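Putative sarcosine dimethylglycine methyltransferase (Galdieria sulphuraria, PDB 2O57) probably transfers methyl groups from S-adenosylmethionine to sarcosine or dimethylglycine. Local coordinates at residues S140-P145 / L167-E172; C146-Y151 / C173-K178; D33-H38 / A247-R252. One frame throughout, in Å; residues are numbered along the deposited sequence.

Contact 1 (S140-P145 / L167-E172); sequences SFLEIP and LKVFQE
E172 reaches from helix 166-176 to the backbone of loop 140-145. Its CB lies 3.4 Å from the carbonyl O of F141 and 3.7 Å from CD1 of I144. The next carbon, CG, packs against the carbonyl O atoms of F141 and L142. A bend at chi2 (-66°) carries CD round, and OE1 then accepts from the backbone N of I144 at 2.9 Å; the N-H...O angle of 141° shows a bent bond, made on the lone pair of OE1 that faces away from OE2. One turn back, CE of K168 comes within 3.2 Å of the carbonyl O of L142, while CD2 of L142 sits 3.8 Å from both CB of K168 and CG2 of V169. The loop is shaped by a type I turn from S140 to E143, and OG of S140 accepts from N of L142 in an ST turn. The loop that follows strand 134-138 is thus held against the helix, with I144 also touching L87 and L89 of strand 85-89. OE1 of E172 has a salt bridge to R175 besides its amide bond, and K168 NZ stands farther off, in long ion-pair range of OE2; these partners would probably stabilise the negative charge of the buried carboxylate.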
loop_
_atom_site.group_PDB
_atom_site.type_symbol
_atom_site.label_atom_id
_atom_site.label_comp_id
_atom_site.label_asym_id
_atom_site.label_seq_id
_atom_site.Cartn_x
_atom_site.Cartn_y
_atom_site.Cartn_z
ATOM N N SER A 140 -2.720 -17.767 -22.415
ATOM C CA SER A 140 -1.844 -17.981 -21.273
ATOM C C SER A 140 -0.950 -16.758 -21.076
ATOM O O SER A 140 -0.540 -16.153 -22.065
ATOM C CB SER A 140 -0.981 -19.194 -21.601
ATOM O OG SER A 140 0.125 -19.291 -20.733
ATOM N N PHE A 141 -0.620 -16.427 -19.810
ATOM C CA PHE A 141 0.330 -15.343 -19.503
ATOM C C PHE A 141 1.743 -15.700 -19.942
ATOM O O PHE A 141 2.591 -14.811 -20.011
ATOM C CB PHE A 141 0.452 -15.043 -17.995
ATOM C CG PHE A 141 -0.845 -14.849 -17.270
ATOM C CD1 PHE A 141 -2.050 -14.661 -17.952
ATOM C CD2 PHE A 141 -0.842 -14.825 -15.867
ATOM C CE1 PHE A 141 -3.241 -14.465 -17.260
ATOM C CE2 PHE A 141 -2.019 -14.638 -15.161
ATOM C CZ PHE A 141 -3.236 -14.464 -15.857
ATOM N N LEU A 142 1.998 -16.992 -20.195
ATOM C CA LEU A 142 3.314 -17.447 -20.662
ATOM C C LEU A 142 3.481 -17.177 -22.163
ATOM O O LEU A 142 4.590 -17.167 -22.676
ATOM C CB LEU A 142 3.518 -18.929 -20.333
ATOM C CG LEU A 142 3.332 -19.298 -18.859
ATOM C CD1 LEU A 142 3.562 -20.805 -18.588
ATOM C CD2 LEU A 142 4.243 -18.457 -17.988
ATOM N N GLU A 143 2.367 -16.917 -22.849
ATOM C CA GLU A 143 2.395 -16.640 -24.268
ATOM C C GLU A 143 1.286 -15.648 -24.636
ATOM O O GLU A 143 0.276 -15.998 -25.273
ATOM C CB GLU A 143 2.241 -17.954 -25.044
ATOM C CG GLU A 143 2.931 -17.957 -26.399
ATOM C CD GLU A 143 2.805 -19.300 -27.115
ATOM O OE1 GLU A 143 2.159 -19.326 -28.201
ATOM O OE2 GLU A 143 3.315 -20.331 -26.583
ATOM N N ILE A 144 1.477 -14.404 -24.227
ATOM C CA ILE A 144 0.453 -13.395 -24.446
ATOM C C ILE A 144 0.317 -13.230 -25.963
ATOM O O ILE A 144 1.310 -12.944 -26.641
ATOM C CB ILE A 144 0.781 -12.069 -23.722
ATOM C CG1 ILE A 144 0.960 -12.316 -22.195
ATOM C CG2 ILE A 144 -0.292 -11.043 -24.029
ATOM C CD1 ILE A 144 1.380 -11.034 -21.366
ATOM N N PRO A 145 -0.903 -13.484 -26.504
ATOM C CA PRO A 145 -1.082 -13.543 -27.955
ATOM C C PRO A 145 -1.198 -12.135 -28.517
ATOM O O PRO A 145 -2.246 -11.771 -29.041
ATOM C CB PRO A 145 -2.406 -14.322 -28.111
ATOM C CG PRO A 145 -3.223 -13.899 -26.893
ATOM C CD PRO A 145 -2.169 -13.728 -25.772
ATOM N N LEU A 167 8.958 -16.155 -13.828
ATOM C CA LEU A 167 9.899 -15.402 -14.662
ATOM C C LEU A 167 9.303 -15.181 -16.064
ATOM O O LEU A 167 9.346 -14.094 -16.591
ATOM C CB LEU A 167 11.290 -16.057 -14.767
ATOM C CG LEU A 167 12.313 -15.328 -15.677
ATOM C CD1 LEU A 167 12.531 -13.845 -15.269
ATOM C CD2 LEU A 167 13.676 -16.084 -15.877
ATOM N N LYS A 168 8.798 -16.233 -16.689
ATOM C CA LYS A 168 8.186 -16.084 -18.011
ATOM C C LYS A 168 6.990 -15.103 -18.037
ATOM O O LYS A 168 6.876 -14.309 -18.974
ATOM C CB LYS A 168 7.812 -17.462 -18.583
ATOM C CG LYS A 168 7.303 -17.442 -20.020
ATOM C CD LYS A 168 8.296 -16.784 -20.986
ATOM C CE LYS A 168 7.773 -16.951 -22.421
ATOM N NZ LYS A 168 8.638 -16.231 -23.370
ATOM N N VAL A 169 6.149 -15.133 -16.990
ATOM C CA VAL A 169 5.056 -14.148 -16.788
ATOM C C VAL A 169 5.601 -12.723 -16.850
ATOM O O VAL A 169 5.151 -11.908 -17.649
ATOM C CB VAL A 169 4.322 -14.358 -15.432
ATOM C CG1 VAL A 169 3.213 -13.300 -15.220
ATOM C CG2 VAL A 169 3.733 -15.781 -15.365
ATOM N N PHE A 170 6.597 -12.439 -16.034
ATOM C CA PHE A 170 7.169 -11.095 -16.025
ATOM C C PHE A 170 7.879 -10.749 -17.348
ATOM O O PHE A 170 7.831 -9.614 -17.770
ATOM C CB PHE A 170 8.081 -10.889 -14.795
ATOM C CG PHE A 170 7.315 -10.557 -13.539
ATOM C CD1 PHE A 170 6.882 -9.231 -13.288
ATOM C CD2 PHE A 170 7.050 -11.544 -12.598
ATOM C CE1 PHE A 170 6.141 -8.929 -12.136
ATOM C CE2 PHE A 170 6.352 -11.258 -11.431
ATOM C CZ PHE A 170 5.879 -9.943 -11.192
ATOM N N GLN A 171 8.492 -11.733 -18.021
ATOM C CA GLN A 171 9.124 -11.467 -19.324
ATOM C C GLN A 171 8.050 -11.039 -20.360
ATOM O O GLN A 171 8.285 -10.144 -21.183
ATOM C CB GLN A 171 9.902 -12.699 -19.831
ATOM C CG GLN A 171 11.236 -12.916 -19.101
ATOM C CD GLN A 171 11.904 -14.211 -19.471
ATOM O OE1 GLN A 171 11.241 -15.177 -19.837
ATOM N NE2 GLN A 171 13.224 -14.247 -19.374
ATOM N N GLU A 172 6.930 -11.755 -20.370
ATOM C CA GLU A 172 5.815 -11.439 -21.268
ATOM C C GLU A 172 5.205 -10.088 -20.937
ATOM O O GLU A 172 4.885 -9.331 -21.838
ATOM C CB GLU A 172 4.733 -12.528 -21.237
ATOM C CG GLU A 172 5.128 -13.815 -21.993
ATOM C CD GLU A 172 5.257 -13.518 -23.468
ATOM O OE1 GLU A 172 4.222 -13.480 -24.165
ATOM O OE2 GLU A 172 6.383 -13.289 -23.934
#

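Contact 2 (C146-Y151 / C173-K178); sequences CEDNSY and CARVLK
The torsions of R175 bring it to D148: its CG lies anti to the backbone N (chi1 -178°), the chain bends at chi3, and chi4 sets CZ where NH1 can reach the loop. CG of D148 stands beside its own backbone N, and the two side chains cross at about a right angle. NH1 of R175 then grips two acceptors, OD1 of D148 in a salt bridge at 2.9 Å and the carbonyl O of C146, also at 2.9 Å. Both lie close to the guanidinium plane, although carboxylate and guanidinium are themselves inclined at 53°. CG1 of V176 rests over one guanidinium face, offset toward the rim. NH2 adds a weak bond to the same C146 carbonyl and is paired with E172, so the group is fixed on several sides.

Where the helix ends, backbone bonds take over. N149 N donates to R175 O at 2.9 Å, and a water donates to that carbonyl and, weakly, to OD1 of N149, which also bonds to K293. The carbonyl O of V176 accepts twice: from S150 N at 2.8 Å, with the donor well above the carbonyl plane, and from Y151 N at 2.9 Å. K178 N closes the run on Y151 O with a nearly straight bond (174°). Beside this, CD2 of Y151 lies 4.0 Å from CG2 of V176, the two side chains pointing the same way, while the Y151 hydroxyl bonds to D109. K178 NZ pairs with D152.

Y151 and L177 form a parallel bridge, so the residues just after helix 166-176 pair with the start of strand 151-157, an arrangement belonging to the beta-alpha-beta crossover 151-157, 166-176, 181-190, which joins adjacent parallel strands of a Rossmann-like methyltransferase fold.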
loop_
_atom_site.group_PDB
_atom_site.type_symbol
_atom_site.label_atom_id
_atom_site.label_comp_id
_atom_site.label_asym_id
_atom_site.label_seq_id
_atom_site.Cartn_x
_atom_site.Cartn_y
_atom_site.Cartn_z
ATOM N N CYS A 146 -0.140 -11.334 -28.355
ATOM C CA CYS A 146 -0.131 -9.920 -28.723
ATOM C C CYS A 146 1.306 -9.534 -29.174
ATOM O O CYS A 146 2.268 -10.168 -28.714
ATOM C CB CYS A 146 -0.594 -9.058 -27.514
ATOM S SG CYS A 146 -2.174 -9.558 -26.576
ATOM N N GLU A 147 1.442 -8.475 -29.986
ATOM C CA GLU A 147 2.756 -7.941 -30.408
ATOM C C GLU A 147 3.538 -7.253 -29.250
ATOM O O GLU A 147 2.944 -6.851 -28.255
ATOM C CB GLU A 147 2.590 -6.890 -31.503
ATOM C CG GLU A 147 1.799 -7.299 -32.727
ATOM C CD GLU A 147 2.111 -6.387 -33.914
ATOM O OE1 GLU A 147 1.150 -5.921 -34.592
ATOM O OE2 GLU A 147 3.325 -6.136 -34.163
ATOM N N ASP A 148 4.853 -7.099 -29.420
ATOM C CA ASP A 148 5.687 -6.306 -28.505
ATOM C C ASP A 148 5.204 -4.866 -28.454
ATOM O O ASP A 148 4.715 -4.350 -29.460
ATOM C CB ASP A 148 7.138 -6.262 -28.954
ATOM C CG ASP A 148 7.775 -7.630 -29.038
ATOM O OD1 ASP A 148 7.053 -8.650 -28.959
ATOM O OD2 ASP A 148 9.008 -7.672 -29.161
ATOM N N ASN A 149 5.354 -4.228 -27.292
ATOM C CA ASN A 149 5.082 -2.817 -27.132
ATOM C C ASN A 149 3.669 -2.417 -27.521
ATOM O O ASN A 149 3.508 -1.441 -28.237
ATOM C CB ASN A 149 6.094 -1.984 -27.935
ATOM C CG ASN A 149 7.504 -2.281 -27.556
ATOM O OD1 ASN A 149 7.844 -2.253 -26.367
ATOM N ND2 ASN A 149 8.345 -2.603 -28.548
ATOM N N SER A 150 2.673 -3.194 -27.075
ATOM C CA SER A 150 1.262 -2.962 -27.404
ATOM C C SER A 150 0.481 -2.137 -26.368
ATOM O O SER A 150 -0.447 -1.421 -26.738
ATOM C CB SER A 150 0.524 -4.315 -27.572
ATOM O OG SER A 150 0.779 -4.879 -28.851
ATOM N N TYR A 151 0.843 -2.250 -25.082
ATOM C CA TYR A 151 -0.001 -1.707 -24.025
ATOM C C TYR A 151 0.525 -0.512 -23.260
ATOM O O TYR A 151 1.666 -0.481 -22.837
ATOM C CB TYR A 151 -0.434 -2.839 -23.063
ATOM C CG TYR A 151 -1.260 -3.884 -23.793
ATOM C CD1 TYR A 151 -2.588 -3.629 -24.121
ATOM C CD2 TYR A 151 -0.694 -5.082 -24.204
ATOM C CE1 TYR A 151 -3.349 -4.542 -24.815
ATOM C CE2 TYR A 151 -1.432 -6.030 -24.908
ATOM C CZ TYR A 151 -2.763 -5.745 -25.221
ATOM O OH TYR A 151 -3.526 -6.663 -25.912
ATOM N N CYS A 173 5.026 -9.802 -19.641
ATOM C CA CYS A 173 4.501 -8.484 -19.227
ATOM C C CYS A 173 5.383 -7.352 -19.771
ATOM O O CYS A 173 4.868 -6.382 -20.365
ATOM C CB CYS A 173 4.327 -8.374 -17.712
ATOM S SG CYS A 173 2.958 -9.403 -17.043
ATOM N N ALA A 174 6.699 -7.475 -19.578
ATOM C CA ALA A 174 7.607 -6.461 -20.050
ATOM C C ALA A 174 7.602 -6.353 -21.576
ATOM O O ALA A 174 7.555 -5.250 -22.108
ATOM C CB ALA A 174 9.025 -6.657 -19.490
ATOM N N ARG A 175 7.581 -7.498 -22.266
ATOM C CA ARG A 175 7.526 -7.524 -23.731
ATOM C C ARG A 175 6.333 -6.746 -24.299
ATOM O O ARG A 175 6.472 -5.958 -25.239
ATOM C CB ARG A 175 7.479 -8.975 -24.255
ATOM C CG ARG A 175 7.468 -9.051 -25.774
ATOM C CD ARG A 175 7.413 -10.488 -26.294
ATOM N NE ARG A 175 6.143 -11.158 -25.972
ATOM C CZ ARG A 175 5.005 -10.976 -26.638
ATOM N NH1 ARG A 175 4.943 -10.104 -27.652
ATOM N NH2 ARG A 175 3.927 -11.669 -26.288
ATOM N N VAL A 176 5.152 -6.978 -23.741
ATOM C CA VAL A 176 3.958 -6.385 -24.322
ATOM C C VAL A 176 3.672 -4.951 -23.873
ATOM O O VAL A 176 2.845 -4.272 -24.454
ATOM C CB VAL A 176 2.716 -7.295 -24.180
ATOM C CG1 VAL A 176 2.998 -8.674 -24.836
ATOM C CG2 VAL A 176 2.227 -7.415 -22.685
ATOM N N LEU A 177 4.355 -4.498 -22.830
ATOM C CA LEU A 177 4.197 -3.120 -22.399
ATOM C C LEU A 177 4.965 -2.224 -23.323
ATOM O O LEU A 177 6.079 -2.564 -23.769
ATOM C CB LEU A 177 4.691 -2.905 -20.959
ATOM C CG LEU A 177 3.731 -3.185 -19.808
ATOM C CD1 LEU A 177 4.511 -3.111 -18.481
ATOM C CD2 LEU A 177 2.565 -2.182 -19.835
ATOM N N LYS A 178 4.379 -1.070 -23.606
ATOM C CA LYS A 178 5.144 -0.009 -24.270
ATOM C C LYS A 178 6.217 0.504 -23.322
ATOM O O LYS A 178 6.097 0.372 -22.107
ATOM C CB LYS A 178 4.245 1.150 -24.672
ATOM C CG LYS A 178 3.168 0.815 -25.715
ATOM C CD LYS A 178 2.576 2.113 -26.250
ATOM C CE LYS A 178 1.075 2.014 -26.426
ATOM N NZ LYS A 178 0.532 3.401 -26.705
HETATM O O HOH W 1 9.024 -5.375 -26.190
#

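Contact 3 (D33-H38 / A247-R252); sequences DRFYFH and AELIKR
F35 drives the end of its ring against the backbone and side chains of E248 and L249. Chi1 (167°) sets its CG anti to the backbone N, toward helix 235-251, and the ring beyond it spans the distance from helix 27-40. CZ comes within 3.6 Å of N of L249 and 4.0 Å of CB of L249, and CE1 is 3.6 Å from CA of the same residue. One methyl of L249, CD1, lies 4.1 Å above one ring face, offset toward the rim, whereas CG of R252 and the carbonyl carbon of E248 stand at the ring edge, near its plane. The aliphatic part of E248 joins in, its CG 3.9 Å from CZ of F35. An alanine in place of F35 would probably open a gap between the helices, leaving CD1 of L249 and CG of E248 without the ring they rest against.

The polar margin is organised within segment 247-252, between the last turn of helix 235-251 and the residue after it, and by a third partner. NE of R252 donates to OE2 of E248 at 2.7 Å with an N-H...O angle of 160°, a salt bridge met on the anti side of the carboxylate. NE2 of H38 approaches NH1 of R252 to 4.3 Å without bonding to it; both atoms turn to E255, which would probably offset any like charge between them.

The closest CA atoms, those of F35 and L249, are 7.8 Å apart, and no hydrogen bond spans the two segments. The arrangement is helix-helix packing with F35 and L249 as its apolar core, completed by I256 of helix 253-256 and M268 of helix 262-280, which touch both.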
loop_
_atom_site.group_PDB
_atom_site.type_symbol
_atom_site.label_atom_id
_atom_site.label_comp_id
_atom_site.label_asym_id
_atom_site.label_seq_id
_atom_site.Cartn_x
_atom_site.Cartn_y
_atom_site.Cartn_z
ATOM N N ASP A 33 -15.495 -21.247 -8.665
ATOM C CA ASP A 33 -16.129 -20.253 -9.522
ATOM C C ASP A 33 -17.672 -20.299 -9.539
ATOM O O ASP A 33 -18.315 -19.245 -9.553
ATOM C CB ASP A 33 -15.577 -20.244 -10.952
ATOM C CG ASP A 33 -15.954 -18.967 -11.687
ATOM O OD1 ASP A 33 -15.604 -17.837 -11.206
ATOM O OD2 ASP A 33 -16.587 -19.080 -12.752
ATOM N N ARG A 34 -18.265 -21.499 -9.517
ATOM C CA ARG A 34 -19.716 -21.633 -9.403
ATOM C C ARG A 34 -20.240 -20.932 -8.128
ATOM O O ARG A 34 -21.315 -20.297 -8.163
ATOM C CB ARG A 34 -20.144 -23.103 -9.366
ATOM C CG ARG A 34 -19.941 -23.857 -10.704
ATOM C CD ARG A 34 -20.458 -25.284 -10.560
ATOM N NE ARG A 34 -20.404 -26.041 -11.818
ATOM C CZ ARG A 34 -20.798 -27.307 -11.927
ATOM N NH1 ARG A 34 -21.256 -27.981 -10.854
ATOM N NH2 ARG A 34 -20.742 -27.903 -13.092
ATOM N N PHE A 35 -19.512 -21.102 -7.023
ATOM C CA PHE A 35 -19.840 -20.438 -5.769
ATOM C C PHE A 35 -19.751 -18.926 -5.906
ATOM O O PHE A 35 -20.690 -18.240 -5.588
ATOM C CB PHE A 35 -18.993 -20.922 -4.580
ATOM C CG PHE A 35 -19.108 -20.012 -3.355
ATOM C CD1 PHE A 35 -20.274 -20.022 -2.561
ATOM C CD2 PHE A 35 -18.064 -19.165 -2.996
ATOM C CE1 PHE A 35 -20.390 -19.181 -1.433
ATOM C CE2 PHE A 35 -18.156 -18.317 -1.889
ATOM C CZ PHE A 35 -19.325 -18.317 -1.106
ATOM N N TYR A 36 -18.622 -18.401 -6.379
ATOM C CA TYR A 36 -18.493 -16.937 -6.507
ATOM C C TYR A 36 -19.491 -16.357 -7.513
ATOM O O TYR A 36 -20.126 -15.306 -7.282
ATOM C CB TYR A 36 -17.097 -16.597 -6.966
ATOM C CG TYR A 36 -16.064 -16.575 -5.866
ATOM C CD1 TYR A 36 -15.962 -15.475 -4.997
ATOM C CD2 TYR A 36 -15.209 -17.666 -5.671
ATOM C CE1 TYR A 36 -14.982 -15.438 -3.997
ATOM C CE2 TYR A 36 -14.239 -17.649 -4.662
ATOM C CZ TYR A 36 -14.130 -16.525 -3.843
ATOM O OH TYR A 36 -13.167 -16.498 -2.860
ATOM N N PHE A 37 -19.634 -17.031 -8.644
ATOM C CA PHE A 37 -20.628 -16.590 -9.604
ATOM C C PHE A 37 -22.040 -16.617 -9.011
ATOM O O PHE A 37 -22.839 -15.753 -9.287
ATOM C CB PHE A 37 -20.533 -17.422 -10.914
ATOM C CG PHE A 37 -21.424 -16.928 -12.006
ATOM C CD1 PHE A 37 -21.059 -15.826 -12.775
ATOM C CD2 PHE A 37 -22.647 -17.547 -12.248
ATOM C CE1 PHE A 37 -21.912 -15.357 -13.818
ATOM C CE2 PHE A 37 -23.494 -17.099 -13.260
ATOM C CZ PHE A 37 -23.128 -15.991 -14.048
ATOM N N HIS A 38 -22.359 -17.617 -8.201
ATOM C CA HIS A 38 -23.731 -17.749 -7.662
ATOM C C HIS A 38 -24.074 -16.510 -6.835
ATOM O O HIS A 38 -25.181 -16.022 -6.885
ATOM C CB HIS A 38 -23.850 -18.992 -6.796
ATOM C CG HIS A 38 -25.161 -19.114 -6.057
ATOM N ND1 HIS A 38 -26.347 -19.443 -6.686
ATOM C CD2 HIS A 38 -25.469 -18.939 -4.745
ATOM C CE1 HIS A 38 -27.323 -19.485 -5.794
ATOM N NE2 HIS A 38 -26.819 -19.175 -4.612
ATOM N N ALA A 247 -17.479 -17.392 5.763
ATOM C CA ALA A 247 -18.789 -17.158 6.372
ATOM C C ALA A 247 -19.895 -17.254 5.303
ATOM O O ALA A 247 -20.936 -17.841 5.538
ATOM C CB ALA A 247 -18.810 -15.755 7.057
ATOM N N GLU A 248 -19.672 -16.636 4.146
ATOM C CA GLU A 248 -20.645 -16.716 3.037
ATOM C C GLU A 248 -20.829 -18.144 2.501
ATOM O O GLU A 248 -21.960 -18.559 2.186
ATOM C CB GLU A 248 -20.255 -15.769 1.881
ATOM C CG GLU A 248 -21.396 -15.618 0.856
ATOM C CD GLU A 248 -22.585 -14.803 1.391
ATOM O OE1 GLU A 248 -22.479 -14.123 2.448
ATOM O OE2 GLU A 248 -23.652 -14.872 0.771
ATOM N N LEU A 249 -19.749 -18.904 2.444
ATOM C CA LEU A 249 -19.824 -20.297 1.982
ATOM C C LEU A 249 -20.721 -21.116 2.966
ATOM O O LEU A 249 -21.542 -21.957 2.560
ATOM C CB LEU A 249 -18.413 -20.882 1.883
ATOM C CG LEU A 249 -18.256 -22.400 1.634
ATOM C CD1 LEU A 249 -18.910 -22.740 0.277
ATOM C CD2 LEU A 249 -16.805 -22.841 1.622
ATOM N N ILE A 250 -20.543 -20.868 4.257
ATOM C CA ILE A 250 -21.350 -21.560 5.286
ATOM C C ILE A 250 -22.812 -21.114 5.163
ATOM O O ILE A 250 -23.739 -21.947 5.167
ATOM C CB ILE A 250 -20.748 -21.331 6.703
ATOM C CG1 ILE A 250 -19.458 -22.155 6.828
ATOM C CG2 ILE A 250 -21.781 -21.692 7.804
ATOM C CD1 ILE A 250 -18.561 -21.761 8.055
ATOM N N LYS A 251 -23.013 -19.813 5.007
ATOM C CA LYS A 251 -24.362 -19.262 4.860
ATOM C C LYS A 251 -25.138 -19.930 3.712
ATOM O O LYS A 251 -26.341 -20.231 3.846
ATOM C CB LYS A 251 -24.287 -17.767 4.600
ATOM C CG LYS A 251 -25.638 -17.122 4.361
ATOM C CD LYS A 251 -25.625 -15.602 4.534
ATOM C CE LYS A 251 -27.058 -15.064 4.335
ATOM N NZ LYS A 251 -27.063 -13.617 3.891
ATOM N N ARG A 252 -24.456 -20.117 2.580
ATOM C CA ARG A 252 -25.104 -20.589 1.347
ATOM C C ARG A 252 -25.032 -22.089 1.108
ATOM O O ARG A 252 -25.378 -22.549 0.022
ATOM C CB ARG A 252 -24.441 -19.908 0.159
ATOM C CG ARG A 252 -24.367 -18.388 0.261
ATOM C CD ARG A 252 -25.605 -17.811 -0.315
ATOM N NE ARG A 252 -25.487 -16.388 -0.509
ATOM C CZ ARG A 252 -26.397 -15.650 -1.116
ATOM N NH1 ARG A 252 -27.508 -16.215 -1.599
ATOM N NH2 ARG A 252 -26.193 -14.347 -1.239
#

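In the fold
Contacts 1 and 2 are neighbours, their centres 10 Å apart, and both use helix 166-176. Their segments alternate along the chain: 140-145 runs straight into 146-151, and 167-172 into 173-178. Together they lay the connection between strands 134-138 and 151-157 along that helix, and they meet where I144 O lies 2.9 Å from NH2 of R175. All four segments belong to the methyltransferase domain. Contact 3 lies on the opposite side of the chain's centre, about 31 Å and 36 Å from contacts 1 and 2 between centres. Contacts 1 and 2 thus probably steady part of the Rossmann-like core, while contact 3 ties helix 27-40, early in the chain, to the late helix 235-251.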